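Local coordinates for protein putative mandelate racemase (Zymomonas mobilis, PDB 2OX4) that binds magnesium and, as a member of the mandelate racemase branch of the enolase superfamily, probably works as a dehydratase (lyase), at residues I8-V13 against I24-S29; H14-S19 against Y384-Y389; N69-W74 against G296-K301; T321-A326 against I375-T380. All coordinates share one frame; numbering follows the deposited sequence. Where two conformers were deposited one is given.

Contact 1 (I8-V13 against I24-S29)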
# COMPACT_ATOMS: atom_id res chain seq x y z
N ILE C 8 -50.68 -0.41 0.23
CA ILE C 8 -49.55 -0.71 1.09
C ILE C 8 -49.99 -0.41 2.51
O ILE C 8 -50.47 0.68 2.81
CB ILE C 8 -48.31 0.13 0.70
CG1 ILE C 8 -47.74 -0.37 -0.64
CG2 ILE C 8 -47.22 0.07 1.81
CD1 ILE C 8 -46.76 0.59 -1.28
N GLU C 9 -49.85 -1.40 3.39
CA GLU C 9 -50.24 -1.24 4.78
C GLU C 9 -49.06 -1.47 5.68
O GLU C 9 -48.33 -2.44 5.51
CB GLU C 9 -51.35 -2.22 5.14
CG GLU C 9 -52.61 -2.05 4.32
CD GLU C 9 -53.56 -3.23 4.49
OE1 GLU C 9 -53.39 -4.24 3.78
OE2 GLU C 9 -54.44 -3.16 5.36
N ILE C 10 -48.87 -0.58 6.66
CA ILE C 10 -47.68 -0.67 7.51
C ILE C 10 -48.11 -0.80 8.96
O ILE C 10 -48.91 0.00 9.44
CB ILE C 10 -46.74 0.57 7.33
CG1 ILE C 10 -46.30 0.68 5.87
CG2 ILE C 10 -45.52 0.47 8.25
CD1 ILE C 10 -46.23 2.12 5.40
N PHE C 11 -47.58 -1.81 9.65
CA PHE C 11 -47.97 -2.12 11.02
C PHE C 11 -46.77 -1.93 11.93
O PHE C 11 -45.84 -2.72 11.89
CB PHE C 11 -48.43 -3.58 11.12
CG PHE C 11 -49.54 -3.95 10.18
CD1 PHE C 11 -49.28 -4.36 8.88
CD2 PHE C 11 -50.86 -3.92 10.62
CE1 PHE C 11 -50.30 -4.69 8.01
CE2 PHE C 11 -51.90 -4.25 9.75
CZ PHE C 11 -51.62 -4.65 8.45
N HIS C 12 -46.79 -0.87 12.73
CA HIS C 12 -45.76 -0.71 13.75
C HIS C 12 -46.35 -1.28 15.06
O HIS C 12 -47.14 -0.63 15.75
CB HIS C 12 -45.35 0.77 13.88
CG HIS C 12 -44.19 1.00 14.81
ND1 HIS C 12 -43.83 2.25 15.25
CD2 HIS C 12 -43.31 0.13 15.38
CE1 HIS C 12 -42.78 2.15 16.05
NE2 HIS C 12 -42.45 0.87 16.15
N VAL C 13 -45.99 -2.53 15.33
CA VAL C 13 -46.67 -3.34 16.36
C VAL C 13 -46.42 -2.71 17.73
O VAL C 13 -45.31 -2.25 18.01
CB VAL C 13 -46.16 -4.81 16.36
CG1 VAL C 13 -46.83 -5.62 17.49
CG2 VAL C 13 -46.46 -5.47 15.02
N ILE C 24 -41.92 -4.12 12.89
CA ILE C 24 -42.46 -3.28 11.83
C ILE C 24 -42.70 -4.17 10.61
O ILE C 24 -41.75 -4.74 10.04
CB ILE C 24 -41.54 -2.09 11.45
CG1 ILE C 24 -40.99 -1.37 12.69
CG2 ILE C 24 -42.31 -1.11 10.55
CD1 ILE C 24 -39.57 -1.79 13.09
N LEU C 25 -43.97 -4.30 10.24
CA LEU C 25 -44.36 -5.17 9.13
C LEU C 25 -45.04 -4.36 8.04
O LEU C 25 -45.67 -3.33 8.31
CB LEU C 25 -45.29 -6.28 9.63
CG LEU C 25 -44.61 -7.27 10.57
CD1 LEU C 25 -45.60 -8.01 11.44
CD2 LEU C 25 -43.76 -8.24 9.78
N VAL C 26 -44.90 -4.83 6.80
CA VAL C 26 -45.50 -4.20 5.63
C VAL C 26 -46.26 -5.24 4.83
O VAL C 26 -45.75 -6.34 4.58
CB VAL C 26 -44.46 -3.44 4.73
CG1 VAL C 26 -43.50 -4.40 4.02
CG2 VAL C 26 -45.18 -2.56 3.70
N LYS C 27 -47.49 -4.88 4.45
CA LYS C 27 -48.31 -5.72 3.58
C LYS C 27 -48.59 -4.98 2.27
O LYS C 27 -49.17 -3.88 2.26
CB LYS C 27 -49.61 -6.13 4.30
CG LYS C 27 -50.56 -7.00 3.43
CD LYS C 27 -51.84 -7.38 4.20
CE LYS C 27 -52.84 -8.09 3.31
NZ LYS C 27 -54.00 -8.59 4.12
N VAL C 28 -48.15 -5.59 1.18
CA VAL C 28 -48.25 -4.99 -0.16
C VAL C 28 -49.28 -5.75 -0.98
O VAL C 28 -49.08 -6.93 -1.28
CB VAL C 28 -46.89 -5.05 -0.88
CG1 VAL C 28 -46.97 -4.47 -2.31
CG2 VAL C 28 -45.82 -4.34 -0.06
N SER C 29 -50.38 -5.09 -1.33
CA SER C 29 -51.48 -5.73 -2.08
C SER C 29 -51.46 -5.33 -3.55
O SER C 29 -51.03 -4.22 -3.89
CB SER C 29 -52.82 -5.35 -1.47
OG SER C 29 -52.90 -5.81 -0.14
O HOH W 1 -51.98 -3.96 1.56
O HOH W 2 -55.54 -5.70 3.43

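Contact 2 (H14-S19 against Y384-Y389)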
# COMPACT_ATOMS: atom_id res chain seq x y z
N HIS C 14 -47.48 -2.64 18.55
CA HIS C 14 -47.37 -2.08 19.89
C HIS C 14 -46.40 -2.86 20.77
O HIS C 14 -46.14 -4.04 20.52
CB HIS C 14 -48.76 -2.03 20.55
CG HIS C 14 -49.71 -1.08 19.89
ND1 HIS C 14 -51.08 -1.19 20.03
CD2 HIS C 14 -49.50 -0.01 19.09
CE1 HIS C 14 -51.67 -0.23 19.34
NE2 HIS C 14 -50.73 0.50 18.76
N THR C 15 -45.85 -2.19 21.78
CA THR C 15 -44.80 -2.77 22.64
C THR C 15 -45.09 -4.21 23.02
O THR C 15 -46.15 -4.52 23.56
CB THR C 15 -44.60 -1.93 23.90
OG1 THR C 15 -44.37 -0.57 23.53
CG2 THR C 15 -43.40 -2.44 24.72
N ARG C 16 -44.17 -5.10 22.68
CA ARG C 16 -44.23 -6.49 23.15
C ARG C 16 -43.81 -6.52 24.62
O ARG C 16 -42.72 -6.06 24.96
CB ARG C 16 -43.34 -7.39 22.27
CG ARG C 16 -43.55 -7.26 20.73
CD ARG C 16 -44.88 -7.83 20.24
NE ARG C 16 -46.01 -6.98 20.63
CZ ARG C 16 -47.25 -7.41 20.79
NH1 ARG C 16 -48.20 -6.56 21.15
NH2 ARG C 16 -47.55 -8.69 20.61
N PRO C 17 -44.69 -7.01 25.51
CA PRO C 17 -44.53 -6.87 26.97
C PRO C 17 -43.19 -7.34 27.56
O PRO C 17 -42.52 -6.57 28.25
CB PRO C 17 -45.68 -7.71 27.55
CG PRO C 17 -46.66 -7.84 26.45
CD PRO C 17 -45.93 -7.72 25.15
N GLN C 18 -42.82 -8.59 27.30
CA GLN C 18 -41.61 -9.17 27.90
C GLN C 18 -40.32 -8.58 27.33
O GLN C 18 -39.37 -8.29 28.06
CB GLN C 18 -41.59 -10.68 27.70
CG GLN C 18 -42.55 -11.44 28.57
CD GLN C 18 -42.11 -12.88 28.74
OE1 GLN C 18 -41.24 -13.18 29.55
NE2 GLN C 18 -42.69 -13.77 27.94
N SER C 19 -40.29 -8.42 26.01
CA SER C 19 -39.07 -8.03 25.30
C SER C 19 -38.94 -6.51 25.17
O SER C 19 -37.84 -5.99 25.01
CB SER C 19 -39.00 -8.70 23.92
OG SER C 19 -40.04 -8.25 23.07
N TYR C 384 -54.10 -5.59 13.13
CA TYR C 384 -54.82 -4.33 12.91
C TYR C 384 -55.19 -3.65 14.23
O TYR C 384 -55.29 -2.43 14.30
CB TYR C 384 -56.07 -4.58 12.06
CG TYR C 384 -55.75 -4.95 10.63
CD1 TYR C 384 -55.48 -6.28 10.27
CD2 TYR C 384 -55.69 -3.98 9.64
CE1 TYR C 384 -55.17 -6.62 8.95
CE2 TYR C 384 -55.39 -4.30 8.32
CZ TYR C 384 -55.13 -5.62 7.98
OH TYR C 384 -54.82 -5.93 6.67
N GLN C 385 -55.37 -4.44 15.28
CA GLN C 385 -55.80 -3.91 16.57
C GLN C 385 -54.64 -3.66 17.54
O GLN C 385 -54.80 -2.97 18.55
CB GLN C 385 -56.82 -4.86 17.21
CG GLN C 385 -58.26 -4.62 16.76
CD GLN C 385 -58.74 -3.19 17.00
OE1 GLN C 385 -58.85 -2.39 16.07
NE2 GLN C 385 -59.03 -2.87 18.26
N ILE C 386 -53.47 -4.21 17.24
CA ILE C 386 -52.32 -4.12 18.16
C ILE C 386 -51.11 -3.42 17.51
O ILE C 386 -49.96 -3.65 17.90
CB ILE C 386 -51.92 -5.50 18.75
CG1 ILE C 386 -51.50 -6.48 17.64
CG2 ILE C 386 -53.05 -6.09 19.60
CD1 ILE C 386 -50.63 -7.61 18.16
N SER C 387 -51.40 -2.56 16.53
CA SER C 387 -50.36 -1.83 15.81
C SER C 387 -50.76 -0.37 15.60
O SER C 387 -51.96 -0.05 15.50
CB SER C 387 -50.10 -2.47 14.43
OG SER C 387 -49.83 -3.86 14.53
N ASP C 388 -49.76 0.50 15.53
CA ASP C 388 -49.89 1.77 14.81
C ASP C 388 -49.96 1.46 13.33
O ASP C 388 -49.01 0.93 12.76
CB ASP C 388 -48.69 2.68 15.10
CG ASP C 388 -48.62 3.14 16.55
OD1 ASP C 388 -47.55 3.61 16.99
OD2 ASP C 388 -49.64 3.02 17.26
N TYR C 389 -51.09 1.79 12.71
CA TYR C 389 -51.45 1.32 11.37
C TYR C 389 -51.49 2.49 10.39
O TYR C 389 -52.12 3.51 10.67
CB TYR C 389 -52.82 0.63 11.41
CG TYR C 389 -53.40 0.24 10.06
CD1 TYR C 389 -52.96 -0.91 9.40
CD2 TYR C 389 -54.39 1.01 9.46
CE1 TYR C 389 -53.50 -1.27 8.17
CE2 TYR C 389 -54.93 0.65 8.23
CZ TYR C 389 -54.49 -0.50 7.60
OH TYR C 389 -55.03 -0.86 6.38

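Contact 3 (N69-W74 against G296-K301)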
# COMPACT_ATOMS: atom_id res chain seq x y z
N ASN C 69 -40.68 -6.37 -10.94
CA ASN C 69 -39.52 -5.54 -11.31
C ASN C 69 -38.67 -5.20 -10.10
O ASN C 69 -38.43 -4.03 -9.80
CB ASN C 69 -39.98 -4.27 -12.04
CG ASN C 69 -40.50 -4.57 -13.43
OD1 ASN C 69 -40.11 -5.57 -14.04
ND2 ASN C 69 -41.37 -3.71 -13.94
N THR C 70 -38.22 -6.23 -9.39
CA THR C 70 -37.49 -6.01 -8.14
C THR C 70 -36.16 -5.27 -8.36
O THR C 70 -35.81 -4.44 -7.55
CB THR C 70 -37.23 -7.30 -7.36
OG1 THR C 70 -36.87 -8.35 -8.27
CG2 THR C 70 -38.46 -7.69 -6.53
N GLU C 71 -35.46 -5.55 -9.45
CA GLU C 71 -34.18 -4.86 -9.73
C GLU C 71 -34.38 -3.36 -9.95
O GLU C 71 -33.69 -2.53 -9.34
CB GLU C 71 -33.43 -5.50 -10.91
CG GLU C 71 -32.84 -6.88 -10.61
CD GLU C 71 -31.66 -6.85 -9.61
OE1 GLU C 71 -30.95 -5.82 -9.51
OE2 GLU C 71 -31.44 -7.87 -8.95
N ALA C 72 -35.34 -3.03 -10.80
CA ALA C 72 -35.62 -1.62 -11.13
C ALA C 72 -36.15 -0.87 -9.92
O ALA C 72 -35.80 0.30 -9.71
CB ALA C 72 -36.63 -1.52 -12.29
N ILE C 73 -37.01 -1.51 -9.13
CA ILE C 73 -37.55 -0.83 -7.97
C ILE C 73 -36.44 -0.59 -6.93
O ILE C 73 -36.37 0.49 -6.35
CB ILE C 73 -38.75 -1.59 -7.35
CG1 ILE C 73 -39.95 -1.60 -8.31
CG2 ILE C 73 -39.14 -0.95 -6.00
CD1 ILE C 73 -41.01 -2.66 -7.97
N TRP C 74 -35.58 -1.58 -6.71
CA TRP C 74 -34.48 -1.45 -5.75
C TRP C 74 -33.62 -0.28 -6.18
O TRP C 74 -33.28 0.57 -5.37
CB TRP C 74 -33.63 -2.73 -5.71
CG TRP C 74 -32.87 -2.95 -4.41
CD1 TRP C 74 -33.20 -3.82 -3.39
CD2 TRP C 74 -31.64 -2.32 -4.01
NE1 TRP C 74 -32.25 -3.76 -2.38
CE2 TRP C 74 -31.28 -2.86 -2.74
CE3 TRP C 74 -30.80 -1.37 -4.61
CZ2 TRP C 74 -30.13 -2.44 -2.05
CZ3 TRP C 74 -29.64 -0.97 -3.92
CH2 TRP C 74 -29.32 -1.50 -2.65
N GLY C 296 -33.04 -6.61 1.60
CA GLY C 296 -34.04 -7.60 1.15
C GLY C 296 -33.39 -8.82 0.53
O GLY C 296 -32.16 -8.94 0.53
N PHE C 297 -34.21 -9.72 -0.01
CA PHE C 297 -33.70 -10.89 -0.76
C PHE C 297 -32.72 -10.48 -1.87
O PHE C 297 -31.70 -11.14 -2.08
CB PHE C 297 -34.83 -11.66 -1.42
CG PHE C 297 -35.69 -12.46 -0.46
CD1 PHE C 297 -37.04 -12.16 -0.30
CD2 PHE C 297 -35.16 -13.55 0.21
CE1 PHE C 297 -37.85 -12.90 0.54
CE2 PHE C 297 -35.96 -14.31 1.07
CZ PHE C 297 -37.30 -13.98 1.23
N THR C 298 -33.07 -9.42 -2.58
CA THR C 298 -32.30 -8.98 -3.76
C THR C 298 -30.86 -8.67 -3.37
O THR C 298 -29.89 -9.15 -4.00
CB THR C 298 -32.99 -7.75 -4.41
OG1 THR C 298 -34.28 -8.14 -4.89
CG2 THR C 298 -32.16 -7.19 -5.58
N GLU C 299 -30.71 -7.91 -2.29
CA GLU C 299 -29.38 -7.47 -1.87
C GLU C 299 -28.66 -8.52 -1.03
O GLU C 299 -27.44 -8.67 -1.14
CB GLU C 299 -29.46 -6.14 -1.13
CG GLU C 299 -28.11 -5.42 -0.96
CD GLU C 299 -27.62 -4.73 -2.22
OE1 GLU C 299 -28.25 -4.86 -3.29
OE2 GLU C 299 -26.59 -4.03 -2.14
N PHE C 300 -29.39 -9.24 -0.18
CA PHE C 300 -28.81 -10.37 0.58
C PHE C 300 -28.05 -11.30 -0.37
O PHE C 300 -26.92 -11.70 -0.09
CB PHE C 300 -29.90 -11.18 1.26
CG PHE C 300 -29.39 -12.32 2.12
CD1 PHE C 300 -29.27 -12.16 3.50
CD2 PHE C 300 -29.10 -13.57 1.56
CE1 PHE C 300 -28.84 -13.21 4.31
CE2 PHE C 300 -28.64 -14.62 2.36
CZ PHE C 300 -28.52 -14.44 3.73
N LYS C 301 -28.68 -11.65 -1.48
CA LYS C 301 -28.08 -12.54 -2.47
C LYS C 301 -26.78 -11.95 -3.02
O LYS C 301 -25.77 -12.64 -3.10
CB LYS C 301 -29.06 -12.82 -3.61
CG LYS C 301 -28.75 -14.08 -4.40
CD LYS C 301 -29.99 -14.63 -5.07
CE LYS C 301 -29.69 -15.12 -6.48
NZ LYS C 301 -28.66 -16.20 -6.48
O HOH W 3 -34.28 -8.60 -7.64

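Contact 4 (T321-A326 against I375-T380)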
# COMPACT_ATOMS: atom_id res chain seq x y z
N THR C 321 -40.11 -11.05 13.86
CA THR C 321 -41.29 -11.92 13.80
C THR C 321 -41.07 -13.11 12.90
O THR C 321 -39.99 -13.29 12.29
CB THR C 321 -42.55 -11.18 13.29
OG1 THR C 321 -42.52 -11.09 11.86
CG2 THR C 321 -42.70 -9.79 13.91
N GLY C 322 -42.12 -13.93 12.80
CA GLY C 322 -42.14 -15.08 11.90
C GLY C 322 -42.08 -14.74 10.42
O GLY C 322 -41.74 -15.60 9.60
N VAL C 323 -42.40 -13.49 10.06
CA VAL C 323 -42.18 -13.01 8.69
C VAL C 323 -40.67 -12.99 8.39
O VAL C 323 -40.23 -13.63 7.45
CB VAL C 323 -42.83 -11.62 8.43
CG1 VAL C 323 -42.46 -11.08 7.04
CG2 VAL C 323 -44.37 -11.73 8.55
N ALA C 324 -39.91 -12.27 9.22
CA ALA C 324 -38.45 -12.28 9.13
C ALA C 324 -37.86 -13.69 9.15
O ALA C 324 -36.98 -14.02 8.34
CB ALA C 324 -37.84 -11.44 10.25
N GLU C 325 -38.34 -14.53 10.06
CA GLU C 325 -37.73 -15.86 10.16
C GLU C 325 -37.99 -16.74 8.95
O GLU C 325 -37.04 -17.35 8.40
CB GLU C 325 -38.03 -16.58 11.48
CG GLU C 325 -37.11 -17.83 11.65
CD GLU C 325 -36.70 -18.14 13.09
OE1 GLU C 325 -37.56 -18.04 13.99
OE2 GLU C 325 -35.52 -18.51 13.31
N ALA C 326 -39.25 -16.80 8.50
CA ALA C 326 -39.60 -17.56 7.31
C ALA C 326 -38.80 -17.08 6.10
O ALA C 326 -38.26 -17.89 5.35
CB ALA C 326 -41.10 -17.47 7.02
N ILE C 375 -43.14 -16.62 0.75
CA ILE C 375 -42.24 -16.89 1.88
C ILE C 375 -42.83 -17.93 2.84
O ILE C 375 -42.12 -18.49 3.67
CB ILE C 375 -41.83 -15.59 2.67
CG1 ILE C 375 -43.06 -14.98 3.37
CG2 ILE C 375 -41.11 -14.59 1.75
CD1 ILE C 375 -42.72 -13.77 4.27
N GLY C 376 -44.13 -18.21 2.69
CA GLY C 376 -44.79 -19.23 3.52
C GLY C 376 -45.23 -18.72 4.88
O GLY C 376 -45.28 -19.47 5.85
N GLN C 377 -45.56 -17.43 4.95
CA GLN C 377 -45.92 -16.80 6.21
C GLN C 377 -46.99 -15.76 5.95
O GLN C 377 -47.07 -15.22 4.84
CB GLN C 377 -44.69 -16.19 6.87
CG GLN C 377 -44.89 -15.70 8.32
CD GLN C 377 -45.41 -16.79 9.24
OE1 GLN C 377 -46.61 -17.08 9.25
NE2 GLN C 377 -44.51 -17.41 10.00
N ASP C 378 -47.80 -15.48 6.97
CA ASP C 378 -48.74 -14.37 6.91
C ASP C 378 -48.88 -13.77 8.31
O ASP C 378 -48.56 -14.42 9.31
CB ASP C 378 -50.10 -14.87 6.41
CG ASP C 378 -50.93 -13.79 5.71
OD1 ASP C 378 -50.64 -12.57 5.83
OD2 ASP C 378 -51.91 -14.18 5.04
N ILE C 379 -49.34 -12.53 8.38
CA ILE C 379 -49.69 -11.94 9.67
C ILE C 379 -51.11 -12.36 10.05
O ILE C 379 -51.90 -12.78 9.20
CB ILE C 379 -49.58 -10.41 9.63
CG1 ILE C 379 -50.37 -9.84 8.42
CG2 ILE C 379 -48.10 -10.01 9.59
CD1 ILE C 379 -50.64 -8.35 8.49
N THR C 380 -51.41 -12.26 11.34
CA THR C 380 -52.74 -12.53 11.86
C THR C 380 -53.63 -11.29 11.77
O THR C 380 -53.13 -10.16 11.68
CB THR C 380 -52.64 -13.00 13.33
OG1 THR C 380 -51.97 -12.01 14.11
CG2 THR C 380 -51.85 -14.31 13.41

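Contact 1 (I8-V13 against I24-S29)
K27 is stretched out with CG anti to its backbone N (chi1 179°), while E9 carries CG beside its own N (chi1 -61°); their pairing across the strands puts both on one face of the sheet, and these torsions lay them alongside each other. The lysine methylenes do the touching: K27 CD lies 3.5 Å from E9 OE1, whereas K27 NZ stays 4.4 Å from that oxygen, beyond a salt bridge. Two waters bond OE1 of E9, and one also bridges K27 O and S29 OG. The other carboxylate oxygen of E9, OE2, is taken by the hydroxyls of Y384 and Y389. F11, next along this face, sets the rim of its ring against the lysine, CE1 4.0 Å from K27 CB. The two strands are neighbours in an antiparallel hairpin, the start of the enolase-type N-terminal domain, and E9–K27 and F11–L25 are its hydrogen-bonded pairs. Their four N-H···O bonds are nearly straight; F11 N to L25 O is 2.8 Å at 176°. On the opposite face I8, I10, V26 and V28 pack against helices 48-62 and 89-110. There I8 CG2 meets V26 CG2 at 3.8 Å, and H12 CD2 lies 3.9 Å from I24 CG1.

Contact 2 (H14-S19 against Y384-Y389)
Two hydrogen bonds tie H14 to the far end of the chain, one from its backbone and one from its ring. H14 N reaches I386 O at 2.8 Å and almost straight (172°), in the plane of that carbonyl. At the ring's edge NE2 of H14 donates to OD2 of D388, a longer and more bent bond of 3.1 Å and 137°, which arrives from above the carboxylate plane. The other oxygen of D388 forms a salt bridge with R22, so the acid has charged and polar partners at once, and the carboxylate would probably favour a protonated imidazole. One face of the H14 ring lies against the I386–S387 peptide, with S387 N over the ring centre. An alanine here would probably lose both this cover and the grip on D388, while the backbone bond could remain. The remaining touch is van der Waals, the methyl CD1 of I386 standing 4.0 Å from NH1 of the R16 guanidinium. That arginine folds back, bent at chi2 and chi3, so that its NE holds H14 O at 2.9 Å, and its NH2 pairs with E354. The loop thus leaves strand 5-13 alongside the start of strand 387-393 and runs on toward helix 350-353.

Contact 3 (N69-W74 against G296-K301)
The two helical segments cross at right angles (-90°), their axes 10.4 Å apart, with T70 and T298 closest along the backbones. At that distance the gap is bridged by side chains, and the largest is W74, whose CG is anti to its backbone N. The carboxylate of E299 lies over one face of the indole, its plane 13° from that of the ring. OE1 of E299 is 3.3 Å from CZ2 of W74, offset toward the rim of the six-membered ring. This sets negative charge over a pi face, which would probably be unfavourable alone; R272 probably offsets it, pairing with OE2 of E299 and making a cation-pi contact with W74. The indole N-H is held by G295 O, which fixes the ring's rotation. T298 fills the other part of the crossing, its CB 4.1 Å from CD1 of W74 and its methyl CG2 3.5 Å from OE2 of E71. A water joins the polar tips, 2.7 Å from T70 OG1 and 2.8 Å from T298 OG1, and gives a longer bond to E71 OE2. T298 OG1 also bonds D99 and W103, T70 OG1 bonds K106, and E71 pairs with K302 and with K301 of a second subunit. Helix 70-79 of the N-terminal domain meets helix 296-309 of the barrel domain, with helix 89-110 lining the contact and helix 271-280 reaching W74 and E299.

Contact 4 (T321-A326 against I375-T380)
The N-terminal turn of helix 322-333, in the barrel domain, is where the loop 375-380 packs. T321 is the N-cap, its OG1 accepting from V323 N at 3.0 Å; the same hydroxyl bonds E39. Q377 lies against this first turn. With CG anti to the backbone N and a bend at chi2 (55°), its side chain runs along the peptide of G322, CG 3.4 Å from G322 O. At its tip NE2 of Q377 makes a weak bond of 3.3 Å to the same carbonyl, but its stronger partner is H358 O. OE1 of Q377 turns back onto the loop and accepts from D378 N at 3.0 Å. A leucine here would probably lose the links from H358 and G322 and the bond that fixes the loop at D378, leaving polar groups without these partners. G322 is in a spot where a beta carbon would sit 2.9 Å from Q377 NE2, a clash. Away from the amide the contact is apolar: CG1 of V323 meets CD1 of I375 at 3.9 Å, and CB of A326 lies 3.8 Å from CB of Q377. The carbonyl of I375 receives NE2 of H330, one turn further along the helix. The helix start and the loop both pack against strands 24-30 and 35-40 of the N-terminal domain, with L25 touching V323 and I379, and L37 touching I379.

How the contacts relate
Contacts 1 and 2 share the antiparallel sheet, where strands 5-13 and 387-393 are neighbours, and they touch directly: F11 CE2 lies 3.5 Å from Y389 CD1, and H12 N 2.9 Å from D388 O. Contact 4 packs on that sheet, with L25 CD1 3.7 Å from I379 CG2, so the hairpin meets the barrel domain there. Contact 3 joins the same two domains; it touches contact 4 through F297 CE1 and I375 CG2, 3.9 Å apart, but its centre is about 29 Å from that of contact 2. All four lie away from the magnesium site of E215, E241 and E267, which the barrel domain carries.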